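Local coordinates for protein shikimate dehydrogenase (Thermotoga maritima, PDB 3U62) that probably catalyses the reversible NADPH-linked reduction of 3-dehydroshikimate to shikimate, a step on the way to chorismate and the aromatic amino acids, at residues Ser156-Val164 with Glu182-Leu190; Asn222-Met230 with Phe244-Leu252. One frame throughout, in Å; residues are numbered along the deposited sequence.

Overall arrangement
The two contacts lie in series along the chain and do not touch: their centres are 31 Å apart and their nearest atoms about 14 Å. Interaction 1 sits in the Rossmann-type domain, where helix 160-165 meets the loop leading into helix 187-190. The side chain of L157 there is about 4 Å from that of R140, predicted to bind NADP(+). Interaction 2 pairs the C-terminal helices beside the predicted shikimate site: the side chain of F225 is about 3 Å from that of S15, and that of V251 about 3 Å from that of Y201. A sulfate, probably from the crystallisation liquor, lies about 4 Å from the F225 side chain.

Interaction 1 of 2, residues Ser156-Val164 with Glu182-Leu190; sequences SLDQLDEVV and ELPVSDDSL
The backbones come closest where D161 faces V185, CA to CA 4.3 Å, and diverge slightly to 5.6 Å between the CA atoms of V164 and S189. The first segment belongs to the crossover of a Rossmann fold: helix 160-165 carries the chain from edge strand 153-156, across the parallel sheet, to strand 169-172, and the loop before helix 187-190 lies along it. D161 is the polar centre. With CG anti to the backbone N (chi1 -169°), its carboxylate swings over to the second segment. D161 OD2 receives S186 OG at 2.6 Å on its syn lone pair, while S186 N reaches the same oxygen at 2.9 Å from above the carboxylate plane. Two bonds thus fix this oxygen against the start of the helix, where S186 is the N-cap and its OG accepts from S189 N. S189 OG lies 2.7 Å from D161 OD2 and 2.8 Å from D161 O, and its one proton can serve either. Apolar packing flanks this polar cluster. The P184 ring, at the centre of an inverse gamma turn, sets its CG against L157 CG and its CD near L160 CD2; L157 and L160 also pack on V114 of the sheet. At the other end V164 and V185 cross at about a right angle, CG1 to CG2 3.8 Å, with V164 also touching L170. D161 N and P184 O are badly angled for a direct bond; water 1 sits between them, accepting from D161 N at 3.0 Å.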
loop_
_atom_site.group_PDB
_atom_site.type_symbol
_atom_site.label_atom_id
_atom_site.label_comp_id
_atom_site.label_asym_id
_atom_site.label_seq_id
_atom_site.Cartn_x
_atom_site.Cartn_y
_atom_site.Cartn_z
ATOM N N SER A 156 18.288 -10.682 -2.481
ATOM C CA SER A 156 17.389 -11.482 -3.312
ATOM C C SER A 156 16.499 -12.371 -2.443
ATOM O O SER A 156 16.800 -12.597 -1.268
ATOM C CB SER A 156 18.181 -12.308 -4.328
ATOM O OG SER A 156 19.272 -12.974 -3.710
ATOM N N LEU A 157 15.410 -12.876 -3.023
ATOM C CA LEU A 157 14.392 -13.615 -2.267
ATOM C C LEU A 157 14.896 -14.921 -1.642
ATOM O O LEU A 157 14.340 -15.380 -0.635
ATOM C CB LEU A 157 13.149 -13.874 -3.131
ATOM C CG LEU A 157 11.833 -14.195 -2.414
ATOM C CD1 LEU A 157 11.237 -12.968 -1.732
ATOM C CD2 LEU A 157 10.830 -14.814 -3.377
ATOM N N ASP A 158 15.940 -15.510 -2.226
ATOM C CA ASP A 158 16.558 -16.711 -1.646
ATOM C C ASP A 158 17.253 -16.413 -0.313
ATOM O O ASP A 158 17.522 -17.327 0.471
ATOM C CB ASP A 158 17.551 -17.341 -2.625
ATOM C CG ASP A 158 18.624 -16.370 -3.074
ATOM O OD1 ASP A 158 18.292 -15.423 -3.814
ATOM O OD2 ASP A 158 19.798 -16.562 -2.696
ATOM N N GLN A 159 17.533 -15.135 -0.066
ATOM C CA GLN A 159 18.189 -14.706 1.167
ATOM C C GLN A 159 17.188 -14.318 2.254
ATOM O O GLN A 159 17.588 -14.017 3.382
ATOM C CB GLN A 159 19.135 -13.532 0.890
ATOM C CG GLN A 159 20.257 -13.844 -0.087
ATOM C CD GLN A 159 21.121 -12.634 -0.380
ATOM O OE1 GLN A 159 20.707 -11.716 -1.088
ATOM N NE2 GLN A 159 22.337 -12.635 0.153
ATOM N N LEU A 160 15.895 -14.337 1.921
ATOM C CA LEU A 160 14.845 -13.884 2.842
ATOM C C LEU A 160 14.906 -14.570 4.205
ATOM O O LEU A 160 14.884 -13.905 5.241
ATOM C CB LEU A 160 13.447 -14.046 2.228
ATOM C CG LEU A 160 12.264 -13.556 3.078
ATOM C CD1 LEU A 160 12.322 -12.041 3.273
ATOM C CD2 LEU A 160 10.944 -13.948 2.434
ATOM N N ASP A 161 14.988 -15.896 4.189
ATOM C CA ASP A 161 15.006 -16.692 5.410
ATOM C C ASP A 161 16.155 -16.303 6.348
ATOM O O ASP A 161 15.944 -16.132 7.552
ATOM C CB ASP A 161 15.062 -18.181 5.058
ATOM C CG ASP A 161 14.823 -19.079 6.255
ATOM O OD1 ASP A 161 15.354 -20.209 6.259
ATOM O OD2 ASP A 161 14.105 -18.663 7.196
ATOM N N GLU A 162 17.357 -16.158 5.790
ATOM C CA GLU A 162 18.540 -15.774 6.567
ATOM C C GLU A 162 18.449 -14.352 7.105
ATOM O O GLU A 162 18.830 -14.098 8.253
ATOM C CB GLU A 162 19.809 -15.878 5.723
ATOM C CG GLU A 162 20.201 -17.273 5.295
ATOM C CD GLU A 162 21.103 -17.239 4.068
ATOM O OE1 GLU A 162 22.156 -16.546 4.089
ATOM O OE2 GLU A 162 20.762 -17.912 3.074
ATOM N N VAL A 163 17.965 -13.425 6.277
ATOM C CA VAL A 163 17.939 -12.012 6.666
ATOM C C VAL A 163 16.872 -11.711 7.725
ATOM O O VAL A 163 17.094 -10.876 8.607
ATOM C CB VAL A 163 17.821 -11.032 5.454
ATOM C CG1 VAL A 163 19.013 -11.187 4.510
ATOM C CG2 VAL A 163 16.506 -11.214 4.711
ATOM N N VAL A 164 15.731 -12.396 7.641
ATOM C CA VAL A 164 14.652 -12.226 8.620
ATOM C C VAL A 164 15.091 -12.704 10.009
ATOM O O VAL A 164 14.708 -12.115 11.025
ATOM C CB VAL A 164 13.335 -12.923 8.168
ATOM C CG1 VAL A 164 12.307 -12.965 9.296
ATOM C CG2 VAL A 164 12.747 -12.211 6.961
ATOM N N GLU A 182 2.966 -18.738 -0.042
ATOM C CA GLU A 182 3.857 -18.567 1.102
ATOM C C GLU A 182 5.181 -17.943 0.682
ATOM O O GLU A 182 5.686 -18.214 -0.411
ATOM C CB GLU A 182 4.135 -19.913 1.772
ATOM C CG GLU A 182 2.923 -20.575 2.401
ATOM C CD GLU A 182 3.252 -21.910 3.038
ATOM O OE1 GLU A 182 4.267 -22.001 3.765
ATOM O OE2 GLU A 182 2.489 -22.874 2.818
ATOM N N LEU A 183 5.736 -17.108 1.556
ATOM C CA LEU A 183 7.078 -16.568 1.364
ATOM C C LEU A 183 8.115 -17.555 1.902
ATOM O O LEU A 183 7.843 -18.270 2.871
ATOM C CB LEU A 183 7.217 -15.209 2.060
ATOM C CG LEU A 183 6.544 -14.001 1.393
ATOM C CD1 LEU A 183 6.390 -12.860 2.387
ATOM C CD2 LEU A 183 7.319 -13.540 0.159
ATOM N N PRO A 184 9.310 -17.600 1.278
ATOM C CA PRO A 184 10.370 -18.506 1.732
ATOM C C PRO A 184 11.035 -18.036 3.031
ATOM O O PRO A 184 12.171 -17.550 3.018
ATOM C CB PRO A 184 11.362 -18.501 0.563
ATOM C CG PRO A 184 11.152 -17.191 -0.103
ATOM C CD PRO A 184 9.698 -16.862 0.058
ATOM N N VAL A 185 10.315 -18.183 4.140
ATOM C CA VAL A 185 10.814 -17.802 5.459
ATOM C C VAL A 185 10.342 -18.811 6.512
ATOM O O VAL A 185 9.173 -19.207 6.530
ATOM C CB VAL A 185 10.436 -16.330 5.827
ATOM C CG1 VAL A 185 8.919 -16.114 5.828
ATOM C CG2 VAL A 185 11.056 -15.911 7.160
ATOM N N SER A 186 11.268 -19.230 7.371
ATOM C CA SER A 186 11.022 -20.294 8.342
ATOM C C SER A 186 10.355 -19.800 9.622
ATOM O O SER A 186 10.371 -18.603 9.920
ATOM C CB SER A 186 12.337 -20.995 8.696
ATOM O OG SER A 186 13.277 -20.063 9.255
ATOM N N ASP A 187 9.780 -20.740 10.372
ATOM C CA ASP A 187 9.253 -20.469 11.710
ATOM C C ASP A 187 10.346 -19.916 12.617
ATOM O O ASP A 187 10.116 -18.963 13.364
ATOM C CB ASP A 187 8.681 -21.746 12.331
ATOM C CG ASP A 187 7.367 -22.174 11.702
ATOM O OD1 ASP A 187 6.942 -21.560 10.699
ATOM O OD2 ASP A 187 6.755 -23.135 12.215
ATOM N N ASP A 188 11.531 -20.524 12.542
ATOM C CA ASP A 188 12.692 -20.102 13.325
ATOM C C ASP A 188 13.049 -18.633 13.091
ATOM O O ASP A 188 13.385 -17.915 14.035
ATOM C CB ASP A 188 13.899 -20.994 13.012
ATOM C CG ASP A 188 15.140 -20.600 13.797
ATOM O OD1 ASP A 188 16.155 -20.240 13.163
ATOM O OD2 ASP A 188 15.102 -20.644 15.046
ATOM N N SER A 189 12.977 -18.197 11.835
ATOM C CA SER A 189 13.279 -16.812 11.475
ATOM C C SER A 189 12.168 -15.845 11.890
ATOM O O SER A 189 12.445 -14.713 12.295
ATOM C CB SER A 189 13.557 -16.693 9.975
ATOM O OG SER A 189 14.682 -17.476 9.598
ATOM N N LEU A 190 10.919 -16.299 11.793
ATOM C CA LEU A 190 9.761 -15.469 12.124
ATOM C C LEU A 190 9.523 -15.314 13.623
ATOM O O LEU A 190 9.078 -14.255 14.071
ATOM C CB LEU A 190 8.489 -16.035 11.482
ATOM C CG LEU A 190 8.316 -15.997 9.961
ATOM C CD1 LEU A 190 7.164 -16.896 9.542
ATOM C CD2 LEU A 190 8.089 -14.576 9.463
HETATM O O HOH W 1 14.534 -17.374 1.644
HETATM O O HOH W 2 13.785 -12.683 13.765
#

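Interaction 2 of 2, residues Asn222-Met230 with Phe244-Leu252; sequences NLMFYYQAM and FKEVFGEVL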
loop_
_atom_site.group_PDB
_atom_site.type_symbol
_atom_site.label_atom_id
_atom_site.label_comp_id
_atom_site.label_asym_id
_atom_site.label_seq_id
_atom_site.Cartn_x
_atom_site.Cartn_y
_atom_site.Cartn_z
ATOM N N ASN A 222 -5.495 -3.815 6.431
ATOM C CA ASN A 222 -6.757 -3.111 6.668
ATOM C C ASN A 222 -6.603 -1.716 7.282
ATOM O O ASN A 222 -7.339 -0.797 6.910
ATOM C CB ASN A 222 -7.736 -3.969 7.480
ATOM C CG ASN A 222 -7.191 -4.359 8.843
ATOM O OD1 ASN A 222 -5.986 -4.541 9.025
ATOM N ND2 ASN A 222 -8.087 -4.499 9.815
ATOM N N LEU A 223 -5.661 -1.558 8.214
ATOM C CA LEU A 223 -5.386 -0.246 8.815
ATOM C C LEU A 223 -4.778 0.721 7.803
ATOM O O LEU A 223 -5.177 1.887 7.736
ATOM C CB LEU A 223 -4.467 -0.376 10.036
ATOM C CG LEU A 223 -5.086 -0.696 11.403
ATOM C CD1 LEU A 223 -3.989 -1.075 12.390
ATOM C CD2 LEU A 223 -5.904 0.482 11.940
ATOM N N MET A 224 -3.815 0.230 7.024
ATOM C CA MET A 224 -3.200 0.999 5.944
ATOM C C MET A 224 -4.258 1.467 4.946
ATOM O O MET A 224 -4.252 2.629 4.533
ATOM C CB MET A 224 -2.128 0.161 5.238
ATOM C CG MET A 224 -1.396 0.867 4.104
ATOM S SD MET A 224 -0.273 -0.254 3.249
ATOM C CE MET A 224 0.279 0.781 1.894
ATOM N N PHE A 225 -5.161 0.561 4.574
ATOM C CA PHE A 225 -6.260 0.884 3.666
ATOM C C PHE A 225 -7.171 1.966 4.243
ATOM O O PHE A 225 -7.536 2.914 3.547
ATOM C CB PHE A 225 -7.085 -0.363 3.320
ATOM C CG PHE A 225 -8.287 -0.063 2.473
ATOM C CD1 PHE A 225 -8.173 0.027 1.089
ATOM C CD2 PHE A 225 -9.531 0.164 3.059
ATOM C CE1 PHE A 225 -9.279 0.322 0.299
ATOM C CE2 PHE A 225 -10.642 0.462 2.279
ATOM C CZ PHE A 225 -10.518 0.542 0.895
ATOM N N TYR A 226 -7.538 1.799 5.513
ATOM C CA TYR A 226 -8.386 2.740 6.241
ATOM C C TYR A 226 -7.803 4.149 6.211
ATOM O O TYR A 226 -8.501 5.105 5.865
ATOM C CB TYR A 226 -8.554 2.254 7.686
ATOM C CG TYR A 226 -9.425 3.107 8.587
ATOM C CD1 TYR A 226 -10.807 2.925 8.632
ATOM C CD2 TYR A 226 -8.861 4.068 9.430
ATOM C CE1 TYR A 226 -11.609 3.694 9.472
ATOM C CE2 TYR A 226 -9.652 4.844 10.272
ATOM C CZ TYR A 226 -11.025 4.650 10.289
ATOM O OH TYR A 226 -11.812 5.415 11.120
ATOM N N TYR A 227 -6.524 4.271 6.555
ATOM C CA TYR A 227 -5.897 5.584 6.670
ATOM C C TYR A 227 -5.524 6.227 5.334
ATOM O O TYR A 227 -5.526 7.457 5.229
ATOM C CB TYR A 227 -4.703 5.541 7.622
ATOM C CG TYR A 227 -5.094 5.409 9.079
ATOM C CD1 TYR A 227 -4.735 4.283 9.818
ATOM C CD2 TYR A 227 -5.824 6.412 9.721
ATOM C CE1 TYR A 227 -5.086 4.156 11.157
ATOM C CE2 TYR A 227 -6.184 6.298 11.059
ATOM C CZ TYR A 227 -5.809 5.169 11.771
ATOM O OH TYR A 227 -6.165 5.051 13.094
ATOM N N GLN A 228 -5.208 5.420 4.321
ATOM C CA GLN A 228 -4.988 5.978 2.980
ATOM C C GLN A 228 -6.295 6.511 2.394
ATOM O O GLN A 228 -6.299 7.546 1.729
ATOM C CB GLN A 228 -4.265 5.003 2.028
ATOM C CG GLN A 228 -5.026 3.737 1.625
ATOM C CD GLN A 228 -5.941 3.927 0.422
ATOM O OE1 GLN A 228 -5.598 4.616 -0.541
ATOM N NE2 GLN A 228 -7.112 3.299 0.472
ATOM N N ALA A 229 -7.395 5.806 2.662
ATOM C CA ALA A 229 -8.727 6.239 2.236
ATOM C C ALA A 229 -9.108 7.568 2.881
ATOM O O ALA A 229 -9.670 8.443 2.221
ATOM C CB ALA A 229 -9.763 5.173 2.559
ATOM N N MET A 230 -8.797 7.703 4.170
ATOM C CA MET A 230 -9.004 8.946 4.907
ATOM C C MET A 230 -8.259 10.103 4.243
ATOM O O MET A 230 -8.832 11.174 4.023
ATOM C CB MET A 230 -8.546 8.782 6.359
ATOM C CG MET A 230 -8.644 10.047 7.208
ATOM S SD MET A 230 -7.944 9.849 8.858
ATOM C CE MET A 230 -9.143 8.750 9.614
ATOM N N PHE A 244 -17.073 8.770 7.897
ATOM C CA PHE A 244 -15.932 7.928 7.558
ATOM C C PHE A 244 -15.731 6.808 8.575
ATOM O O PHE A 244 -15.563 5.648 8.197
ATOM C CB PHE A 244 -14.644 8.743 7.420
ATOM C CG PHE A 244 -13.466 7.925 6.982
ATOM C CD1 PHE A 244 -13.288 7.616 5.640
ATOM C CD2 PHE A 244 -12.551 7.434 7.908
ATOM C CE1 PHE A 244 -12.208 6.850 5.219
ATOM C CE2 PHE A 244 -11.466 6.663 7.499
ATOM C CZ PHE A 244 -11.299 6.369 6.150
ATOM N N LYS A 245 -15.745 7.162 9.858
ATOM C CA LYS A 245 -15.574 6.189 10.934
ATOM C C LYS A 245 -16.686 5.143 10.939
ATOM O O LYS A 245 -16.432 3.962 11.199
ATOM C CB LYS A 245 -15.499 6.888 12.294
ATOM C CG LYS A 245 -14.202 7.641 12.532
ATOM C CD LYS A 245 -14.209 8.327 13.883
ATOM C CE LYS A 245 -12.929 9.114 14.102
ATOM N NZ LYS A 245 -12.922 9.796 15.427
ATOM N N GLU A 246 -17.909 5.581 10.649
ATOM C CA GLU A 246 -19.053 4.677 10.600
ATOM C C GLU A 246 -18.949 3.682 9.441
ATOM O O GLU A 246 -19.138 2.479 9.637
ATOM C CB GLU A 246 -20.355 5.473 10.501
ATOM C CG GLU A 246 -21.616 4.626 10.584
ATOM C CD GLU A 246 -22.879 5.458 10.540
ATOM O OE1 GLU A 246 -23.706 5.236 9.630
ATOM O OE2 GLU A 246 -23.047 6.340 11.411
ATOM N N VAL A 247 -18.643 4.185 8.248
ATOM C CA VAL A 247 -18.638 3.357 7.039
ATOM C C VAL A 247 -17.329 2.582 6.869
ATOM O O VAL A 247 -17.346 1.358 6.740
ATOM C CB VAL A 247 -18.972 4.187 5.767
ATOM C CG1 VAL A 247 -18.817 3.347 4.501
ATOM C CG2 VAL A 247 -20.385 4.755 5.852
ATOM N N PHE A 248 -16.202 3.293 6.877
ATOM C CA PHE A 248 -14.899 2.659 6.679
ATOM C C PHE A 248 -14.400 1.887 7.902
ATOM O O PHE A 248 -13.510 1.046 7.780
ATOM C CB PHE A 248 -13.854 3.677 6.217
ATOM C CG PHE A 248 -13.894 3.960 4.741
ATOM C CD1 PHE A 248 -14.835 4.840 4.211
ATOM C CD2 PHE A 248 -12.990 3.347 3.878
ATOM C CE1 PHE A 248 -14.875 5.106 2.844
ATOM C CE2 PHE A 248 -13.024 3.605 2.508
ATOM C CZ PHE A 248 -13.967 4.488 1.991
ATOM N N GLY A 249 -14.973 2.168 9.070
ATOM C CA GLY A 249 -14.628 1.443 10.293
ATOM C C GLY A 249 -14.912 -0.050 10.211
ATOM O O GLY A 249 -14.385 -0.830 11.010
ATOM N N GLU A 250 -15.743 -0.442 9.241
ATOM C CA GLU A 250 -16.092 -1.849 9.037
ATOM C C GLU A 250 -14.902 -2.703 8.578
ATOM O O GLU A 250 -14.895 -3.919 8.795
ATOM C CB GLU A 250 -17.289 -1.996 8.079
ATOM C CG GLU A 250 -16.970 -1.819 6.595
ATOM C CD GLU A 250 -18.206 -1.907 5.713
ATOM O OE1 GLU A 250 -19.043 -0.964 5.741
ATOM O OE2 GLU A 250 -18.339 -2.914 4.978
ATOM N N VAL A 251 -13.904 -2.074 7.957
ATOM C CA VAL A 251 -12.694 -2.791 7.533
ATOM C C VAL A 251 -11.801 -3.161 8.718
ATOM O O VAL A 251 -10.898 -3.989 8.586
ATOM C CB VAL A 251 -11.860 -2.015 6.464
ATOM C CG1 VAL A 251 -12.737 -1.590 5.296
ATOM C CG2 VAL A 251 -11.139 -0.810 7.073
ATOM N N LEU A 252 -12.066 -2.553 9.872
ATOM C CA LEU A 252 -11.215 -2.727 11.043
ATOM C C LEU A 252 -11.663 -3.851 11.968
ATOM O O LEU A 252 -10.928 -4.237 12.884
ATOM C CB LEU A 252 -11.093 -1.408 11.818
ATOM C CG LEU A 252 -10.525 -0.213 11.042
ATOM C CD1 LEU A 252 -10.428 1.008 11.948
ATOM C CD2 LEU A 252 -9.164 -0.534 10.421
#
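Y226 and F244 each hold the ring anti to the backbone N (chi1 -179° for Y226), which extends both into the interface between their helices until Y226 CZ lies 3.5 Å from F244 CE2. The two segments form a C-terminal helical hairpin of helices 222-235 and 241-248; the axes of segments 222-230 and 244-248 run at 139° to each other, nearer antiparallel than parallel, and approach to 11.4 Å. The Y226 ring is sandwiched. F244 CE2 covers one face near the rim, the two ring planes inclined at 54°, and L252 CD1 sits over the opposite face in a CH-pi contact, 3.8 Å from the ring centroid. F248 O and G249 N lie at its edge, and the hydroxyl reaches K245 CG. Replacing Y226 by an alanine would probably open a gap between F244 and L252 and let both side chains shift. F244 in turn points CZ at Y226 O, 3.1 Å away near the plane of its ring, while M230 CB packs on the same CZ. Farther round, A229 CB touches F248 CE2 at 3.6 Å, and F225 CE2 meets the edge of the F248 ring. F225 also rests on S15 and L18, and F248 is edge-to-face with Y19, so the hairpin packs against helix 15-26. At the start of helix 222-235, N222 ND2 donates to V251 O at 3.1 Å, the acceptor lying in the plane of the N222 amide.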